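Local coordinates for 389aa long hypothetical nucleolar protein (Pyrococcus horikoshii, PDB 5ZVE), which methylates the C5 position of cytosine 72 in several tRNAs, using S-adenosyl-L-methionine as the methyl donor, at residues A4-K7 / E8-E11; G52-K56 / E57-P61; T213-A216 / Q217-N221. One frame throughout, in Å; residues are numbered along the deposited sequence.

Contact 1. Residues A4-K7 / E8-E11; sequences AFPK and ELRE
Arg10 reaches back from the first turn of helix 7-17 to the backbone of Phe5, a local contact at the helix start near the N-terminus of the chain. Its NH2 gives a hydrogen bond to Phe5 O at 2.6 Å, nearly in line with the carbonyl (C=O...N angle 175°) but clearly bent at the hydrogen (138°), and the oxygen sits somewhat out of the guanidinium plane. CG lies beside the backbone N (chi1 -60°) and a bend at chi3 carries the group over Lys7, whose CA stands above the guanidinium centre. Pro6 is the N-cap residue: Arg10 N bonds to Pro6 O at 3.1 Å, the first bond of the alpha-helical pattern, continued by Glu11 N to Lys7 O. With an alanine here, Phe5 O would probably lose its guanidinium donor, and Phe5 CB the packing of Arg10 CG. Lys7, bent at chi2 and chi4, passes across Arg10 and brings NZ to Glu11 OE2 in a salt bridge of 3.3 Å. On the buried side, Leu9 CD2 meets the edge of the Phe5 ring, 4.3 Å from CD2 of that ring; Met26 and Leu29 of helix 19-29 also touch Phe5.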
loop_
_atom_site.group_PDB
_atom_site.type_symbol
_atom_site.label_atom_id
_atom_site.label_comp_id
_atom_site.label_asym_id
_atom_site.label_seq_id
_atom_site.Cartn_x
_atom_site.Cartn_y
_atom_site.Cartn_z
ATOM N N ALA A 4 -6.894 -13.659 -13.357
ATOM C CA ALA A 4 -6.711 -12.266 -12.966
ATOM C C ALA A 4 -5.416 -11.672 -13.513
ATOM O O ALA A 4 -5.231 -10.454 -13.504
ATOM C CB ALA A 4 -6.733 -12.144 -11.469
ATOM N N PHE A 5 -4.527 -12.540 -13.986
ATOM C CA PHE A 5 -3.209 -12.120 -14.447
ATOM C C PHE A 5 -3.026 -12.464 -15.917
ATOM O O PHE A 5 -3.253 -13.604 -16.315
ATOM C CB PHE A 5 -2.111 -12.786 -13.612
ATOM C CG PHE A 5 -2.275 -12.594 -12.131
ATOM C CD1 PHE A 5 -3.066 -13.457 -11.388
ATOM C CD2 PHE A 5 -1.638 -11.552 -11.481
ATOM C CE1 PHE A 5 -3.227 -13.275 -10.029
ATOM C CE2 PHE A 5 -1.790 -11.368 -10.121
ATOM C CZ PHE A 5 -2.586 -12.231 -9.394
ATOM N N PRO A 6 -2.618 -11.477 -16.729
ATOM C CA PRO A 6 -2.380 -11.716 -18.155
ATOM C C PRO A 6 -1.329 -12.803 -18.340
ATOM O O PRO A 6 -0.479 -12.972 -17.468
ATOM C CB PRO A 6 -1.891 -10.359 -18.673
ATOM C CG PRO A 6 -1.444 -9.615 -17.464
ATOM C CD PRO A 6 -2.296 -10.096 -16.335
ATOM N N LYS A 7 -1.399 -13.528 -19.451
ATOM C CA LYS A 7 -0.599 -14.732 -19.643
ATOM C C LYS A 7 0.905 -14.476 -19.602
ATOM O O LYS A 7 1.644 -15.239 -18.978
ATOM C CB LYS A 7 -0.964 -15.399 -20.972
ATOM C CG LYS A 7 -0.236 -16.709 -21.226
ATOM C CD LYS A 7 -0.967 -17.852 -20.553
ATOM C CE LYS A 7 -0.113 -19.099 -20.432
ATOM N NZ LYS A 7 0.261 -19.654 -21.759
ATOM N N GLU A 8 1.363 -13.413 -20.256
ATOM C CA GLU A 8 2.798 -13.149 -20.316
ATOM C C GLU A 8 3.369 -12.811 -18.941
ATOM O O GLU A 8 4.508 -13.156 -18.643
ATOM C CB GLU A 8 3.122 -12.030 -21.311
ATOM C CG GLU A 8 2.428 -10.711 -21.064
ATOM C CD GLU A 8 3.082 -9.579 -21.838
ATOM O OE1 GLU A 8 2.597 -8.430 -21.752
ATOM O OE2 GLU A 8 4.090 -9.837 -22.530
ATOM N N LEU A 9 2.584 -12.133 -18.110
ATOM C CA LEU A 9 2.996 -11.866 -16.737
ATOM C C LEU A 9 3.066 -13.164 -15.938
ATOM O O LEU A 9 3.969 -13.353 -15.118
ATOM C CB LEU A 9 2.050 -10.874 -16.059
ATOM C CG LEU A 9 2.402 -10.538 -14.607
ATOM C CD1 LEU A 9 3.750 -9.844 -14.531
ATOM C CD2 LEU A 9 1.325 -9.685 -13.966
ATOM N N ARG A 10 2.096 -14.047 -16.158
ATOM C CA ARG A 10 2.085 -15.347 -15.494
ATOM C C ARG A 10 3.346 -16.131 -15.831
ATOM O O ARG A 10 3.976 -16.711 -14.948
ATOM C CB ARG A 10 0.837 -16.148 -15.870
ATOM C CG ARG A 10 -0.452 -15.456 -15.478
ATOM C CD ARG A 10 -1.569 -16.444 -15.196
ATOM N NE ARG A 10 -1.845 -17.350 -16.305
ATOM C CZ ARG A 10 -2.768 -17.130 -17.238
ATOM N NH1 ARG A 10 -2.962 -18.020 -18.199
ATOM N NH2 ARG A 10 -3.500 -16.023 -17.210
ATOM N N GLU A 11 3.703 -16.145 -17.114
ATOM C CA GLU A 11 4.943 -16.774 -17.561
ATOM C C GLU A 11 6.150 -16.095 -16.927
ATOM O O GLU A 11 7.125 -16.751 -16.571
ATOM C CB GLU A 11 5.059 -16.727 -19.091
ATOM C CG GLU A 11 3.948 -17.453 -19.840
ATOM C CD GLU A 11 3.924 -18.943 -19.555
ATOM O OE1 GLU A 11 4.961 -19.488 -19.119
ATOM O OE2 GLU A 11 2.868 -19.574 -19.763
#

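Contact 2. Residues G52-K56 / E57-P61; sequences GELKK and EGLKP
Leu54 and Leu59 both carry CG beside the backbone N, anti to the carbonyl carbon (chi1 -64° and -55°), and their chains then cross at a slant until Leu54 CD2 lies 3.8 Å from Leu59 CD1. The torsions of Leu54 also lay its other methyl, CD1, on CB and CG of Pro61, and Leu54 CB is itself 4.0 Å from Pro61 CG. Leu59 thus meets the CD2 methyl, Pro61 meets CB and the CD1 methyl. What folds the chain back is a Schellman motif at the end of helix 47-56. Leu59 N bonds to Leu54 O at 2.9 Å, a six-to-one pairing, and within it Gly58 N bonds to Lys55 O at 2.9 Å. This inner bond comes from well above the carbonyl plane. Gly58 is the C-prime residue: its phi is positive (86°), and a side chain at these angles would press on the carbonyl oxygen of Glu57. Glu57 N, by contrast, makes weak bonds to the oxygens of Glu53 and Leu54. On the outer side of the helix, NZ of Lys56 approaches Glu53 OE2 from above the carboxylate plane, 3.0 Å away, in a salt bridge within the helix. The apolar side faces the sheet of the ferredoxin-like region: Pro61 lies just before strand 62-63, Phe73 of strand 70-74 touches Leu54, Leu59 and Pro61, and Leu171 from a loop touches both leucines.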
loop_
_atom_site.group_PDB
_atom_site.type_symbol
_atom_site.label_atom_id
_atom_site.label_comp_id
_atom_site.label_asym_id
_atom_site.label_seq_id
_atom_site.Cartn_x
_atom_site.Cartn_y
_atom_site.Cartn_z
ATOM N N GLY A 52 -6.676 0.435 23.872
ATOM C CA GLY A 52 -7.814 0.679 24.741
ATOM C C GLY A 52 -8.958 1.353 24.001
ATOM O O GLY A 52 -10.118 0.985 24.178
ATOM N N GLU A 53 -8.627 2.334 23.162
ATOM C CA GLU A 53 -9.627 3.065 22.385
ATOM C C GLU A 53 -10.283 2.185 21.328
ATOM O O GLU A 53 -11.486 2.282 21.090
ATOM C CB GLU A 53 -9.008 4.299 21.721
ATOM C CG GLU A 53 -8.613 5.387 22.702
ATOM C CD GLU A 53 -9.792 5.868 23.530
ATOM O OE1 GLU A 53 -10.921 5.916 22.994
ATOM O OE2 GLU A 53 -9.592 6.184 24.723
ATOM N N LEU A 54 -9.488 1.331 20.693
ATOM C CA LEU A 54 -10.001 0.448 19.654
ATOM C C LEU A 54 -10.836 -0.693 20.230
ATOM O O LEU A 54 -11.785 -1.159 19.598
ATOM C CB LEU A 54 -8.849 -0.112 18.818
ATOM C CG LEU A 54 -8.042 0.923 18.028
ATOM C CD1 LEU A 54 -6.810 0.291 17.395
ATOM C CD2 LEU A 54 -8.918 1.578 16.969
ATOM N N LYS A 55 -10.478 -1.160 21.422
ATOM C CA LYS A 55 -11.269 -2.193 22.076
ATOM C C LYS A 55 -12.638 -1.642 22.451
ATOM O O LYS A 55 -13.642 -2.349 22.358
ATOM C CB LYS A 55 -10.548 -2.746 23.304
ATOM C CG LYS A 55 -9.510 -3.797 22.951
ATOM C CD LYS A 55 -8.679 -4.203 24.154
ATOM C CE LYS A 55 -7.789 -5.393 23.824
ATOM N NZ LYS A 55 -6.827 -5.693 24.920
ATOM N N LYS A 56 -12.667 -0.380 22.872
ATOM C CA LYS A 56 -13.921 0.325 23.128
ATOM C C LYS A 56 -14.880 0.258 21.942
ATOM O O LYS A 56 -16.090 0.165 22.121
ATOM C CB LYS A 56 -13.649 1.790 23.483
ATOM C CG LYS A 56 -13.108 2.004 24.885
ATOM C CD LYS A 56 -12.890 3.481 25.173
ATOM C CE LYS A 56 -12.079 3.680 26.446
ATOM N NZ LYS A 56 -11.682 5.105 26.633
ATOM N N GLU A 57 -14.335 0.319 20.732
ATOM C CA GLU A 57 -15.153 0.317 19.522
ATOM C C GLU A 57 -15.446 -1.097 19.022
ATOM O O GLU A 57 -15.997 -1.272 17.937
ATOM C CB GLU A 57 -14.470 1.125 18.414
ATOM C CG GLU A 57 -14.216 2.591 18.756
ATOM C CD GLU A 57 -15.414 3.484 18.476
ATOM O OE1 GLU A 57 -15.206 4.627 18.011
ATOM O OE2 GLU A 57 -16.561 3.052 18.725
ATOM N N GLY A 58 -15.076 -2.101 19.815
ATOM C CA GLY A 58 -15.343 -3.486 19.465
ATOM C C GLY A 58 -14.293 -4.127 18.575
ATOM O O GLY A 58 -14.488 -5.230 18.063
ATOM N N LEU A 59 -13.177 -3.437 18.375
ATOM C CA LEU A 59 -12.136 -3.944 17.495
ATOM C C LEU A 59 -11.168 -4.843 18.258
ATOM O O LEU A 59 -11.050 -4.743 19.482
ATOM C CB LEU A 59 -11.390 -2.782 16.839
ATOM C CG LEU A 59 -12.311 -1.808 16.100
ATOM C CD1 LEU A 59 -11.509 -0.755 15.356
ATOM C CD2 LEU A 59 -13.236 -2.556 15.147
ATOM N N LYS A 60 -10.485 -5.726 17.534
ATOM C CA LYS A 60 -9.534 -6.644 18.158
ATOM C C LYS A 60 -8.109 -6.434 17.641
ATOM O O LYS A 60 -7.555 -7.289 16.948
ATOM C CB LYS A 60 -9.973 -8.091 17.939
ATOM C CG LYS A 60 -11.272 -8.434 18.661
ATOM C CD LYS A 60 -11.722 -9.856 18.378
ATOM C CE LYS A 60 -12.933 -10.216 19.230
ATOM N NZ LYS A 60 -13.410 -11.603 18.981
ATOM N N PRO A 61 -7.502 -5.295 17.991
ATOM C CA PRO A 61 -6.153 -5.036 17.484
ATOM C C PRO A 61 -5.144 -5.975 18.124
ATOM O O PRO A 61 -5.294 -6.330 19.291
ATOM C CB PRO A 61 -5.904 -3.587 17.895
ATOM C CG PRO A 61 -6.671 -3.454 19.176
ATOM C CD PRO A 61 -7.904 -4.318 19.019
#

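Contact 3. Residues T213-A216 / Q217-N221; sequences THIA and QLLEN
The His214 imidazole has Leu218 over one face and Gln217 at its edge: Leu218 CD1 stands 4.3 Å from the ring centroid, 27° off the normal, as a CH-pi contact, and Gln217 CG lies near the ring plane, 4.0 Å from CD2 of His214. These are i to i+4 and i to i+3 neighbours on helix 210-218, which links strands 201-203 and 225-229 in a beta-alpha-beta unit of the class I methyltransferase fold and whose first residues, Gly210 and Lys211, belong to the S-adenosyl-L-methionine-binding segment 205-211. His214 has CG anti to the backbone N (chi1 -170°), a setting that turns the ring forward, toward the following turn, and its NE2 is held by a hydrogen bond to Glu69. Gln217 has CG between the backbone N and the carbonyl carbon, which places it 3.2 Å from His214 O as well as beside the ring edge; its buried amide is satisfied by Arg39 NE at OE1 and the backbone O of Val40 at NE2, tying the helix to strand 35-40. At the sheet side, Ile215 CG2 packs against Leu219 CG, and Ile225 touches both residues as well as Ala216. The side chain of Thr213 is about 7 Å from the bound S-adenosyl-L-homocysteine, and its hydroxyl bonds to Gly209 O. The regular bonds Gln217 N to Thr213 O, Leu218 N to His214 O and Leu219 N to Ile215 O give way to a Schellman motif with Glu220, of positive phi, as C-prime residue; its inner bond, Glu220 N to Gln217 O, is weak. The wider bond is short and straight: Asn221 N reaches Ala216 O at 2.8 Å, with an N-H...O angle of 170°.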
loop_
_atom_site.group_PDB
_atom_site.type_symbol
_atom_site.label_atom_id
_atom_site.label_comp_id
_atom_site.label_asym_id
_atom_site.label_seq_id
_atom_site.Cartn_x
_atom_site.Cartn_y
_atom_site.Cartn_z
ATOM N N THR A 213 5.292 10.805 7.299
ATOM C CA THR A 213 4.778 11.085 8.634
ATOM C C THR A 213 5.321 10.089 9.658
ATOM O O THR A 213 5.458 10.413 10.835
ATOM C CB THR A 213 3.233 11.083 8.654
ATOM O OG1 THR A 213 2.732 9.879 8.055
ATOM C CG2 THR A 213 2.701 12.281 7.879
ATOM N N HIS A 214 5.639 8.881 9.205
ATOM C CA HIS A 214 6.283 7.894 10.063
ATOM C C HIS A 214 7.674 8.376 10.483
ATOM O O HIS A 214 8.053 8.263 11.648
ATOM C CB HIS A 214 6.363 6.540 9.352
ATOM C CG HIS A 214 6.795 5.411 10.233
ATOM N ND1 HIS A 214 6.994 4.134 9.760
ATOM C CD2 HIS A 214 7.062 5.367 11.562
ATOM C CE1 HIS A 214 7.371 3.350 10.756
ATOM N NE2 HIS A 214 7.417 4.074 11.860
ATOM N N ILE A 215 8.426 8.920 9.529
ATOM C CA ILE A 215 9.725 9.524 9.821
ATOM C C ILE A 215 9.573 10.645 10.843
ATOM O O ILE A 215 10.378 10.784 11.770
ATOM C CB ILE A 215 10.398 10.088 8.552
ATOM C CG1 ILE A 215 10.594 8.989 7.511
ATOM C CG2 ILE A 215 11.738 10.720 8.892
ATOM C CD1 ILE A 215 11.709 8.026 7.834
ATOM N N ALA A 216 8.521 11.436 10.670
ATOM C CA ALA A 216 8.248 12.567 11.550
ATOM C C ALA A 216 8.039 12.135 13.001
ATOM O O ALA A 216 8.515 12.801 13.918
ATOM C CB ALA A 216 7.039 13.337 11.046
ATOM N N GLN A 217 7.341 11.024 13.216
ATOM C CA GLN A 217 7.109 10.557 14.583
ATOM C C GLN A 217 8.352 9.866 15.150
ATOM O O GLN A 217 8.591 9.912 16.355
ATOM C CB GLN A 217 5.887 9.631 14.655
ATOM C CG GLN A 217 6.092 8.214 14.159
ATOM C CD GLN A 217 4.803 7.399 14.208
ATOM O OE1 GLN A 217 3.773 7.815 13.673
ATOM N NE2 GLN A 217 4.852 6.244 14.868
ATOM N N LEU A 218 9.146 9.235 14.290
ATOM C CA LEU A 218 10.427 8.679 14.724
ATOM C C LEU A 218 11.384 9.790 15.148
ATOM O O LEU A 218 12.226 9.599 16.028
ATOM C CB LEU A 218 11.072 7.836 13.622
ATOM C CG LEU A 218 10.358 6.552 13.198
ATOM C CD1 LEU A 218 10.950 6.044 11.888
ATOM C CD2 LEU A 218 10.449 5.490 14.297
ATOM N N LEU A 219 11.255 10.949 14.506
ATOM C CA LEU A 219 12.046 12.124 14.860
ATOM C C LEU A 219 11.434 12.860 16.046
ATOM O O LEU A 219 12.039 13.780 16.595
ATOM C CB LEU A 219 12.168 13.073 13.665
ATOM C CG LEU A 219 12.997 12.599 12.469
ATOM C CD1 LEU A 219 13.246 13.751 11.515
ATOM C CD2 LEU A 219 14.305 11.990 12.927
ATOM N N GLU A 220 10.225 12.444 16.416
ATOM C CA GLU A 220 9.454 13.068 17.487
ATOM C C GLU A 220 9.231 14.538 17.165
ATOM O O GLU A 220 9.363 15.408 18.023
ATOM C CB GLU A 220 10.147 12.886 18.838
ATOM C CG GLU A 220 10.210 11.430 19.280
ATOM C CD GLU A 220 11.009 11.233 20.553
ATOM O OE1 GLU A 220 11.885 12.074 20.842
ATOM O OE2 GLU A 220 10.765 10.232 21.262
ATOM N N ASN A 221 8.881 14.786 15.907
ATOM C CA ASN A 221 8.595 16.121 15.389
ATOM C C ASN A 221 9.773 17.092 15.481
ATOM O O ASN A 221 9.587 18.303 15.392
ATOM C CB ASN A 221 7.370 16.711 16.097
ATOM C CG ASN A 221 6.132 16.681 15.227
ATOM O OD1 ASN A 221 6.231 16.597 14.003
ATOM N ND2 ASN A 221 4.959 16.752 15.847
HETATM O O HOH W 1 2.686 10.503 12.330
#

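In the fold
Contact 1 opens a helix, whereas contacts 2 and 3 each close one with a Schellman motif. Contacts 1 and 2 both belong to the ferredoxin-like region, yet their centres lie 41 Å apart, on opposite sides of the chain's centre; both are partly buried and pair an apolar inner side with a lysine-glutamate salt bridge. Contact 3 is the buried one, set in the methyltransferase region, and the polar groups of Thr213, His214, Gln217 and Asn221 find partners outside its segments. The centres of contacts 2 and 3 are 25 Å apart and the two do not touch. Of the three, 213-221 alone lies near the cofactor; the other two are remote from the known binding and active sites.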